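Local coordinates for aldolase (Klebsiella pneumoniae, PDB 6VOQ), which belongs to the class II aldolase and adducin N-terminal domain family, carries a zinc ion in its metal site and forms an assembly of four chains, at residues Leu7-Glu10 / Met11-Gly15; Tyr99-Ala102 / Leu103-Leu106; Ser168-Arg171 / Glu172-Asn176. All coordinates share one frame; numbering follows the deposited sequence.

Contact 1 of 3, residues Leu7-Glu10 / Met11-Gly15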
ATOM      1  N   LEU A   7     -27.176  10.582  -2.449  1.00 33.28           N
ATOM      2  CA  LEU A   7     -26.261  11.099  -1.441  1.00 34.57           C
ATOM      3  C   LEU A   7     -25.924  10.023  -0.413  1.00 39.16           C
ATOM      4  O   LEU A   7     -24.750   9.816  -0.086  1.00 39.48           O
ATOM      5  CB  LEU A   7     -26.865  12.338  -0.779  1.00 35.35           C
ATOM      6  CG  LEU A   7     -26.944  13.602  -1.653  1.00 39.24           C
ATOM      7  CD1 LEU A   7     -27.701  14.749  -0.960  1.00 35.76           C
ATOM      8  CD2 LEU A   7     -25.561  14.062  -2.079  1.00 31.53           C
ATOM      9  N   ARG A   8     -26.935   9.308   0.087  1.00 34.08           N
ATOM     10  CA  ARG A   8     -26.662   8.175   0.962  1.00 34.95           C
ATOM     11  C   ARG A   8     -25.798   7.154   0.246  1.00 41.07           C
ATOM     12  O   ARG A   8     -24.847   6.614   0.820  1.00 47.52           O
ATOM     13  CB  ARG A   8     -27.974   7.534   1.430  1.00 32.00           C
ATOM     14  CG  ARG A   8     -28.719   8.369   2.439  1.00 31.53           C
ATOM     15  CD  ARG A   8     -29.982   7.693   2.915  1.00 33.92           C
ATOM     16  NE  ARG A   8     -30.721   8.542   3.851  1.00 37.32           N
ATOM     17  CZ  ARG A   8     -30.627   8.468   5.176  1.00 38.83           C
ATOM     18  NH1 ARG A   8     -29.841   7.565   5.754  1.00 33.88           N
ATOM     19  NH2 ARG A   8     -31.336   9.301   5.922  1.00 35.35           N
ATOM     20  N   GLU A   9     -26.111   6.893  -1.016  1.00 41.22           N
ATOM     21  CA  GLU A   9     -25.340   5.975  -1.835  1.00 45.68           C
ATOM     22  C   GLU A   9     -23.888   6.427  -1.996  1.00 43.05           C
ATOM     23  O   GLU A   9     -22.963   5.632  -1.770  1.00 34.93           O
ATOM     24  CB  GLU A   9     -26.042   5.855  -3.192  1.00 62.16           C
ATOM     25  CG  GLU A   9     -25.547   4.781  -4.139  1.00 85.21           C
ATOM     26  CD  GLU A   9     -25.192   3.460  -3.472  1.00102.10           C
ATOM     27  OE1 GLU A   9     -24.342   2.753  -4.051  1.00107.39           O
ATOM     28  OE2 GLU A   9     -25.772   3.093  -2.421  1.00108.91           O
ATOM     29  N   GLU A  10     -23.685   7.693  -2.379  1.00 35.96           N
ATOM     30  CA  GLU A  10     -22.345   8.245  -2.540  1.00 37.86           C
ATOM     31  C   GLU A  10     -21.534   8.130  -1.257  1.00 40.32           C
ATOM     32  O   GLU A  10     -20.330   7.851  -1.300  1.00 43.77           O
ATOM     33  CB  GLU A  10     -22.446   9.708  -2.979  1.00 37.07           C
ATOM     34  CG  GLU A  10     -21.116  10.406  -3.141  1.00 45.19           C
ATOM     35  CD  GLU A  10     -20.734  10.533  -4.600  1.00 55.58           C
ATOM     36  OE1 GLU A  10     -20.301  11.632  -5.018  1.00 55.24           O
ATOM     37  OE2 GLU A  10     -20.881   9.523  -5.328  1.00 64.96           O
ATOM     38  N   MET A  11     -22.172   8.358  -0.106  1.00 32.84           N
ATOM     39  CA  MET A  11     -21.448   8.300   1.156  1.00 29.44           C
ATOM     40  C   MET A  11     -20.945   6.893   1.437  1.00 26.70           C
ATOM     41  O   MET A  11     -19.793   6.716   1.839  1.00 31.52           O
ATOM     42  CB  MET A  11     -22.336   8.792   2.294  1.00 29.27           C
ATOM     43  CG  MET A  11     -21.676   8.729   3.655  1.00 29.83           C
ATOM     44  SD  MET A  11     -22.431   9.851   4.840  1.00 36.51           S
ATOM     45  CE  MET A  11     -21.972  11.411   4.104  1.00 29.75           C
ATOM     46  N   VAL A  12     -21.795   5.882   1.241  1.00 31.41           N
ATOM     47  CA  VAL A  12     -21.366   4.495   1.413  1.00 32.32           C
ATOM     48  C   VAL A  12     -20.223   4.155   0.458  1.00 34.30           C
ATOM     49  O   VAL A  12     -19.212   3.571   0.864  1.00 34.34           O
ATOM     50  CB  VAL A  12     -22.561   3.544   1.215  1.00 35.07           C
ATOM     51  CG1 VAL A  12     -22.105   2.076   1.263  1.00 36.77           C
ATOM     52  CG2 VAL A  12     -23.636   3.822   2.253  1.00 31.37           C
ATOM     53  N   GLN A  13     -20.365   4.511  -0.819  1.00 30.46           N
ATOM     54  CA  GLN A  13     -19.339   4.173  -1.801  1.00 38.68           C
ATOM     55  C   GLN A  13     -18.030   4.868  -1.473  1.00 40.90           C
ATOM     56  O   GLN A  13     -16.960   4.249  -1.485  1.00 47.71           O
ATOM     57  CB  GLN A  13     -19.807   4.552  -3.206  1.00 35.25           C
ATOM     58  CG  GLN A  13     -20.970   3.735  -3.701  1.00 49.49           C
ATOM     59  CD  GLN A  13     -21.403   4.129  -5.104  1.00 71.96           C
ATOM     60  OE1 GLN A  13     -20.875   5.077  -5.685  1.00 82.89           O
ATOM     61  NE2 GLN A  13     -22.372   3.401  -5.653  1.00 77.37           N
ATOM     62  N   ILE A  14     -18.097   6.159  -1.172  1.00 37.65           N
ATOM     63  CA  ILE A  14     -16.884   6.894  -0.864  1.00 35.67           C
ATOM     64  C   ILE A  14     -16.211   6.321   0.378  1.00 38.11           C
ATOM     65  O   ILE A  14     -14.989   6.131   0.403  1.00 44.97           O
ATOM     66  CB  ILE A  14     -17.205   8.396  -0.755  1.00 32.23           C
ATOM     67  CG1 ILE A  14     -17.306   8.956  -2.184  1.00 33.23           C
ATOM     68  CG2 ILE A  14     -16.142   9.127   0.039  1.00 33.04           C
ATOM     69  CD1 ILE A  14     -17.524  10.421  -2.291  1.00 31.75           C
ATOM     70  N   GLY A  15     -16.995   5.975   1.401  1.00 33.69           N
ATOM     71  CA  GLY A  15     -16.427   5.311   2.567  1.00 26.51           C
ATOM     72  C   GLY A  15     -15.673   4.042   2.210  1.00 31.06           C
ATOM     73  O   GLY A  15     -14.530   3.850   2.628  1.00 35.41           O
TER

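Contact 2 of 3, residues Tyr99-Ala102 / Leu103-Leu106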
ATOM      1  N   TYR A  99      -0.229  10.289   6.618  1.00 21.08           N
ATOM      2  CA  TYR A  99       0.761  11.351   6.531  1.00 26.89           C
ATOM      3  C   TYR A  99       0.210  12.695   6.988  1.00 31.99           C
ATOM      4  O   TYR A  99       0.958  13.494   7.559  1.00 40.49           O
ATOM      5  CB  TYR A  99       1.331  11.407   5.108  1.00 20.99           C
ATOM      6  CG  TYR A  99       2.088  10.130   4.805  1.00 21.64           C
ATOM      7  CD1 TYR A  99       3.375   9.934   5.287  1.00 21.94           C
ATOM      8  CD2 TYR A  99       1.489   9.089   4.103  1.00 22.12           C
ATOM      9  CE1 TYR A  99       4.055   8.746   5.046  1.00 22.72           C
ATOM     10  CE2 TYR A  99       2.164   7.911   3.851  1.00 22.91           C
ATOM     11  CZ  TYR A  99       3.441   7.747   4.333  1.00 23.21           C
ATOM     12  OH  TYR A  99       4.113   6.575   4.090  1.00 30.83           O
ATOM     13  N   LEU A 100      -1.084  12.959   6.788  1.00 28.45           N
ATOM     14  CA  LEU A 100      -1.642  14.183   7.348  1.00 22.22           C
ATOM     15  C   LEU A 100      -1.702  14.109   8.865  1.00 21.62           C
ATOM     16  O   LEU A 100      -1.473  15.122   9.537  1.00 19.98           O
ATOM     17  CB  LEU A 100      -3.024  14.459   6.758  1.00 22.82           C
ATOM     18  CG  LEU A 100      -3.030  15.150   5.389  1.00 23.62           C
ATOM     19  CD1 LEU A 100      -4.416  15.075   4.753  1.00 20.86           C
ATOM     20  CD2 LEU A 100      -2.557  16.604   5.489  1.00 20.30           C
ATOM     21  N   THR A 101      -1.986  12.923   9.421  1.00 20.36           N
ATOM     22  CA  THR A 101      -1.930  12.745  10.868  1.00 25.01           C
ATOM     23  C   THR A 101      -0.501  12.887  11.378  1.00 26.98           C
ATOM     24  O   THR A 101      -0.269  13.497  12.430  1.00 26.19           O
ATOM     25  CB  THR A 101      -2.486  11.370  11.260  1.00 32.63           C
ATOM     26  OG1 THR A 101      -3.863  11.264  10.877  1.00 31.17           O
ATOM     27  CG2 THR A 101      -2.359  11.132  12.770  1.00 22.10           C
ATOM     28  N   ALA A 102       0.461  12.296  10.661  1.00 23.75           N
ATOM     29  CA  ALA A 102       1.867  12.446  11.022  1.00 27.02           C
ATOM     30  C   ALA A 102       2.253  13.912  11.066  1.00 27.54           C
ATOM     31  O   ALA A 102       2.786  14.399  12.070  1.00 24.92           O
ATOM     32  CB  ALA A 102       2.754  11.699  10.030  1.00 21.36           C
ATOM     33  N   LEU A 103       1.972  14.633   9.981  1.00 25.67           N
ATOM     34  CA  LEU A 103       2.205  16.068   9.956  1.00 30.40           C
ATOM     35  C   LEU A 103       1.561  16.763  11.147  1.00 30.41           C
ATOM     36  O   LEU A 103       2.113  17.743  11.664  1.00 31.66           O
ATOM     37  CB  LEU A 103       1.675  16.645   8.648  1.00 30.42           C
ATOM     38  CG  LEU A 103       1.932  18.121   8.384  1.00 30.90           C
ATOM     39  CD1 LEU A 103       3.406  18.368   8.151  1.00 34.91           C
ATOM     40  CD2 LEU A 103       1.141  18.534   7.186  1.00 20.10           C
ATOM     41  N   SER A 104       0.413  16.262  11.610  1.00 27.44           N
ATOM     42  CA  SER A 104      -0.303  16.925  12.699  1.00 25.99           C
ATOM     43  C   SER A 104       0.361  16.713  14.051  1.00 21.47           C
ATOM     44  O   SER A 104       0.048  17.446  14.992  1.00 28.89           O
ATOM     45  CB  SER A 104      -1.756  16.431  12.763  1.00 25.32           C
ATOM     46  OG  SER A 104      -1.889  15.348  13.674  1.00 21.69           O
ATOM     47  N   CYS A 105       1.260  15.735  14.170  1.00 23.35           N
ATOM     48  CA  CYS A 105       1.977  15.469  15.413  1.00 22.57           C
ATOM     49  C   CYS A 105       3.330  16.155  15.490  1.00 23.29           C
ATOM     50  O   CYS A 105       4.045  15.964  16.477  1.00 30.19           O
ATOM     51  CB  CYS A 105       2.168  13.957  15.615  1.00 23.07           C
ATOM     52  SG  CYS A 105       0.658  12.991  15.497  1.00 29.52           S
ATOM     53  N   LEU A 106       3.700  16.946  14.492  1.00 28.69           N
ATOM     54  CA  LEU A 106       5.009  17.573  14.484  1.00 29.63           C
ATOM     55  C   LEU A 106       5.014  18.843  15.331  1.00 33.00           C
ATOM     56  O   LEU A 106       3.994  19.515  15.509  1.00 38.63           O
ATOM     57  CB  LEU A 106       5.443  17.897  13.052  1.00 28.07           C
ATOM     58  CG  LEU A 106       5.904  16.678  12.244  1.00 30.52           C
ATOM     59  CD1 LEU A 106       6.460  17.057  10.869  1.00 22.37           C
ATOM     60  CD2 LEU A 106       6.917  15.897  13.038  1.00 24.28           C
TER

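Contact 3 of 3, residues Ser168-Arg171 / Glu172-Asn176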
ATOM      1  N   SER A 168     -17.318  21.227  -2.033  1.00 34.82           N
ATOM      2  CA  SER A 168     -18.626  21.577  -2.579  1.00 37.46           C
ATOM      3  C   SER A 168     -19.507  20.358  -2.796  1.00 36.02           C
ATOM      4  O   SER A 168     -20.687  20.516  -3.125  1.00 40.60           O
ATOM      5  CB  SER A 168     -18.460  22.332  -3.901  1.00 37.64           C
ATOM      6  OG  SER A 168     -17.681  21.583  -4.823  1.00 42.89           O
ATOM      7  N   SER A 169     -18.946  19.162  -2.646  1.00 34.93           N
ATOM      8  CA  SER A 169     -19.684  17.910  -2.635  1.00 33.27           C
ATOM      9  C   SER A 169     -18.847  16.905  -1.856  1.00 37.61           C
ATOM     10  O   SER A 169     -17.707  17.190  -1.479  1.00 44.64           O
ATOM     11  CB  SER A 169     -19.976  17.429  -4.059  1.00 32.78           C
ATOM     12  OG  SER A 169     -18.800  16.953  -4.685  1.00 38.82           O
ATOM     13  N   LEU A 170     -19.409  15.719  -1.604  1.00 36.13           N
ATOM     14  CA  LEU A 170     -18.615  14.701  -0.923  1.00 34.66           C
ATOM     15  C   LEU A 170     -17.459  14.227  -1.795  1.00 34.88           C
ATOM     16  O   LEU A 170     -16.347  14.029  -1.296  1.00 37.18           O
ATOM     17  CB  LEU A 170     -19.479  13.520  -0.497  1.00 30.65           C
ATOM     18  CG  LEU A 170     -18.769  12.529   0.443  1.00 31.11           C
ATOM     19  CD1 LEU A 170     -18.150  13.238   1.668  1.00 29.26           C
ATOM     20  CD2 LEU A 170     -19.705  11.422   0.887  1.00 31.89           C
ATOM     21  N   ARG A 171     -17.686  14.054  -3.096  1.00 33.09           N
ATOM     22  CA  ARG A 171     -16.588  13.599  -3.943  1.00 38.21           C
ATOM     23  C   ARG A 171     -15.500  14.659  -4.053  1.00 39.04           C
ATOM     24  O   ARG A 171     -14.311  14.330  -4.107  1.00 44.21           O
ATOM     25  CB  ARG A 171     -17.093  13.208  -5.333  1.00 43.78           C
ATOM     26  CG  ARG A 171     -15.985  12.632  -6.218  1.00 55.24           C
ATOM     27  CD  ARG A 171     -16.523  11.702  -7.292  1.00 79.54           C
ATOM     28  NE  ARG A 171     -17.142  10.494  -6.749  1.00 90.16           N
ATOM     29  CZ  ARG A 171     -16.463   9.462  -6.253  1.00 89.04           C
ATOM     30  NH1 ARG A 171     -15.133   9.490  -6.218  1.00 77.32           N
ATOM     31  NH2 ARG A 171     -17.116   8.401  -5.790  1.00 92.33           N
ATOM     32  N   GLU A 172     -15.882  15.937  -4.099  1.00 36.87           N
ATOM     33  CA  GLU A 172     -14.883  16.994  -4.188  1.00 31.70           C
ATOM     34  C   GLU A 172     -14.102  17.114  -2.885  1.00 33.99           C
ATOM     35  O   GLU A 172     -12.883  17.326  -2.902  1.00 35.94           O
ATOM     36  CB  GLU A 172     -15.553  18.316  -4.550  1.00 53.55           C
ATOM     37  CG  GLU A 172     -14.635  19.302  -5.267  1.00 71.71           C
ATOM     38  CD  GLU A 172     -14.453  20.613  -4.502  1.00 80.80           C
ATOM     39  OE1 GLU A 172     -15.159  20.833  -3.493  1.00 77.89           O
ATOM     40  OE2 GLU A 172     -13.595  21.426  -4.912  1.00 86.95           O
ATOM     41  N   ALA A 173     -14.781  16.967  -1.747  1.00 28.68           N
ATOM     42  CA  ALA A 173     -14.080  16.956  -0.468  1.00 30.92           C
ATOM     43  C   ALA A 173     -13.162  15.744  -0.364  1.00 31.92           C
ATOM     44  O   ALA A 173     -12.056  15.839   0.182  1.00 34.27           O
ATOM     45  CB  ALA A 173     -15.088  16.984   0.684  1.00 23.37           C
ATOM     46  N   THR A 174     -13.589  14.602  -0.906  1.00 26.74           N
ATOM     47  CA  THR A 174     -12.728  13.426  -0.908  1.00 29.03           C
ATOM     48  C   THR A 174     -11.511  13.637  -1.801  1.00 33.14           C
ATOM     49  O   THR A 174     -10.394  13.246  -1.442  1.00 31.57           O
ATOM     50  CB  THR A 174     -13.517  12.212  -1.368  1.00 34.13           C
ATOM     51  OG1 THR A 174     -14.678  12.076  -0.542  1.00 36.68           O
ATOM     52  CG2 THR A 174     -12.666  10.972  -1.271  1.00 28.78           C
ATOM     53  N   ASN A 175     -11.709  14.252  -2.967  1.00 29.26           N
ATOM     54  CA  ASN A 175     -10.584  14.561  -3.842  1.00 28.93           C
ATOM     55  C   ASN A 175      -9.643  15.566  -3.190  1.00 27.70           C
ATOM     56  O   ASN A 175      -8.420  15.417  -3.269  1.00 29.18           O
ATOM     57  CB  ASN A 175     -11.086  15.093  -5.188  1.00 33.62           C
ATOM     58  CG  ASN A 175     -11.774  14.027  -6.027  1.00 41.68           C
ATOM     59  OD1 ASN A 175     -11.693  12.832  -5.734  1.00 45.40           O
ATOM     60  ND2 ASN A 175     -12.457  14.461  -7.086  1.00 44.73           N
ATOM     61  N   ASN A 176     -10.193  16.594  -2.535  1.00 31.27           N
ATOM     62  CA  ASN A 176      -9.354  17.516  -1.768  1.00 34.05           C
ATOM     63  C   ASN A 176      -8.566  16.788  -0.690  1.00 31.21           C
ATOM     64  O   ASN A 176      -7.380  17.062  -0.491  1.00 31.05           O
ATOM     65  CB  ASN A 176     -10.207  18.601  -1.123  1.00 28.17           C
ATOM     66  CG  ASN A 176     -10.843  19.499  -2.136  1.00 29.93           C
ATOM     67  OD1 ASN A 176     -10.422  19.543  -3.290  1.00 34.26           O
ATOM     68  ND2 ASN A 176     -11.860  20.235  -1.714  1.00 31.48           N
TER

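Contact 1 of 3, residues Leu7-Glu10 / Met11-Gly15
Glu-9 carries CG anti to its backbone N (chi1 -170°) and then bends at chi2 (40°), while Gln-13, one turn later, has CG anti to its carbonyl carbon and runs straight beyond it. The two ends converge on the outer side of the helix, where Glu-9 OE1 lies 2.6 Å from Gln-13 NE2. The hydrogen bond is weak despite that distance, because the N-H is strongly bent away from the oxygen, and the carboxylate and amide planes stand 90° apart. Glu-9 is also poorly ordered, so this pairing is a loose one. Gln-13 holds more firmly by its backbone: its N donates to Glu-9 O at 3.0 Å, and its CG rests 3.4 Å from the same Glu-9 O.

All of this is one stretch of helix 4-20, with regular i to i+4 bonds, and the chemistry changes round its circumference. On the flank next to helix 170-190, Ile-14 N donates to Glu-10 O at 2.8 Å, and the CG1 branch of Ile-14 lies 3.3 Å from that oxygen. From there Ile-14 reaches back against the aliphatic part of Glu-10, and Ile-14 CD1 meets Glu-10 CG at 3.7 Å. The Glu-10 carboxylate has a long, weak ion pair with Arg-171.

Met-11 turns inward onto Leu-31, Leu-33 and Leu-41 of the sheet. Val-12 sets CG2 beside Arg-8 O at 3.4 Å, while the guanidinium of Arg-8 leads away from this turn to a salt bridge with Glu-4 and to the carbonyls of Ala-54 and Leu-57.

Contact 2 of 3, residues Tyr99-Ala102 / Leu103-Leu106
The last turn of helix 98-104, the short helix that follows zinc ligands His-94 and His-96, gathers round one carbonyl, that of Thr-101, which Ser-104 grips with its side chain. Ser-104 OG donates to Thr-101 O at 2.8 Å, tilted 16° from the carbonyl plane; a chi1 of 93° folds the hydroxyl back over its own helix. Ser-104 N divides itself between Leu-100 O and Thr-101 O, both weakly, and Cys-105 N adds another weak, bent bond to Thr-101 O.

Just before Ser-104 in the chain, Leu-103 N donates to Tyr-99 O at 2.9 Å in an almost straight bond. By Cys-105 the pattern has tightened: its N donates more squarely to Ala-102 O at 2.9 Å, only three residues back, from 57° above the carbonyl plane. Cys-105 SG stands 3.2 Å from Thr-101 O.

Two hydroxyls tie this turn to the backbone of zinc ligand His-161. Ser-104 OG accepts from His-161 N, while Thr-101 OG1 has Ser-97 O, its stronger partner, and His-161 O as acceptors to share its one proton.

Leu-103 packs on Leu-157 of strand 155-158, Leu-100 lies on Leu-180 and Ala-184 of helix 170-190, and Ala-102 touches both Phe-188 of that helix and Leu-186 of the second subunit, whose Phe-118 and Leu-190 meet Cys-105 and Leu-106.

Contact 3 of 3, residues Ser168-Arg171 / Glu172-Asn176
The chain enters helix 170-190 through an extended Ser-169 and takes up helical geometry at Leu-170, with Ala-173 N already bonded to Ser-169 O at 2.9 Å. Ser-169 is the N-cap: its OG accepts from Glu-172 N at 3.1 Å. A chi1 of 72° tucks that hydroxyl between the backbone N and the carbonyl carbon, where it can face the first turn.

Glu-172 answers from the other direction. CG lies anti to its backbone N and the chain bends at chi2, so the carboxylate folds back past the cap, and OE1 takes the N-H of Ser-168 at 2.6 Å, nearly straight and almost end-on to its C-O bond. The exchange resembles a capping box, except that the carboxylate reaches the residue before the N-cap. Ser-168 OG is also near OE1, but any bond there is weak and not settled.

Further along, Leu-170 O is held by both donors of Thr-174: N at 2.8 Å and OG1 at 2.7 Å, approaching from opposite faces of the carbonyl. Asn-175 N donates to Arg-171 O at 2.8 Å and the amide carbon CG of Asn-175 folds down to 3.2 Å from that oxygen, leaving ND2 alongside the Arg-171 CG methylene at 4.1 Å. Beyond this the Arg-171 side chain lies on Ile-14 of helix 4-20. Leu-170 and Ala-173 cover Val-93 of the sheet.

A carboxylate near the N-terminal end of a helix, holding the N-H of Ser-168, probably sits in a favourable field, which would tend to keep Glu-172 ionised, while the Thr-174 hydroxyl spends its proton inside the helix and so can lie buried.

In the fold
Contacts 1 and 3 belong together: helix 4-20 and the start of helix 170-190 pack side by side on one side of the chain's centre, with Ile-14 CG2 3.3 Å from Thr-174 OG1 and Leu-170 against Met-11. Both are partly buried, mostly apolar where they meet, with Arg-171 and Glu-10 at the margin, though contact 3 organises a helix start, contact 1 a helix middle. Contact 2 is buried, its centre about 27 Å from contact 1's; it meets the later part of helix 170-190, so this helix spans both neighbourhoods. Its hydroxyls bond to the backbone of a zinc ligand and its surface faces another subunit, while the carboxylates of contacts 1 and 3 lie nearer solvent.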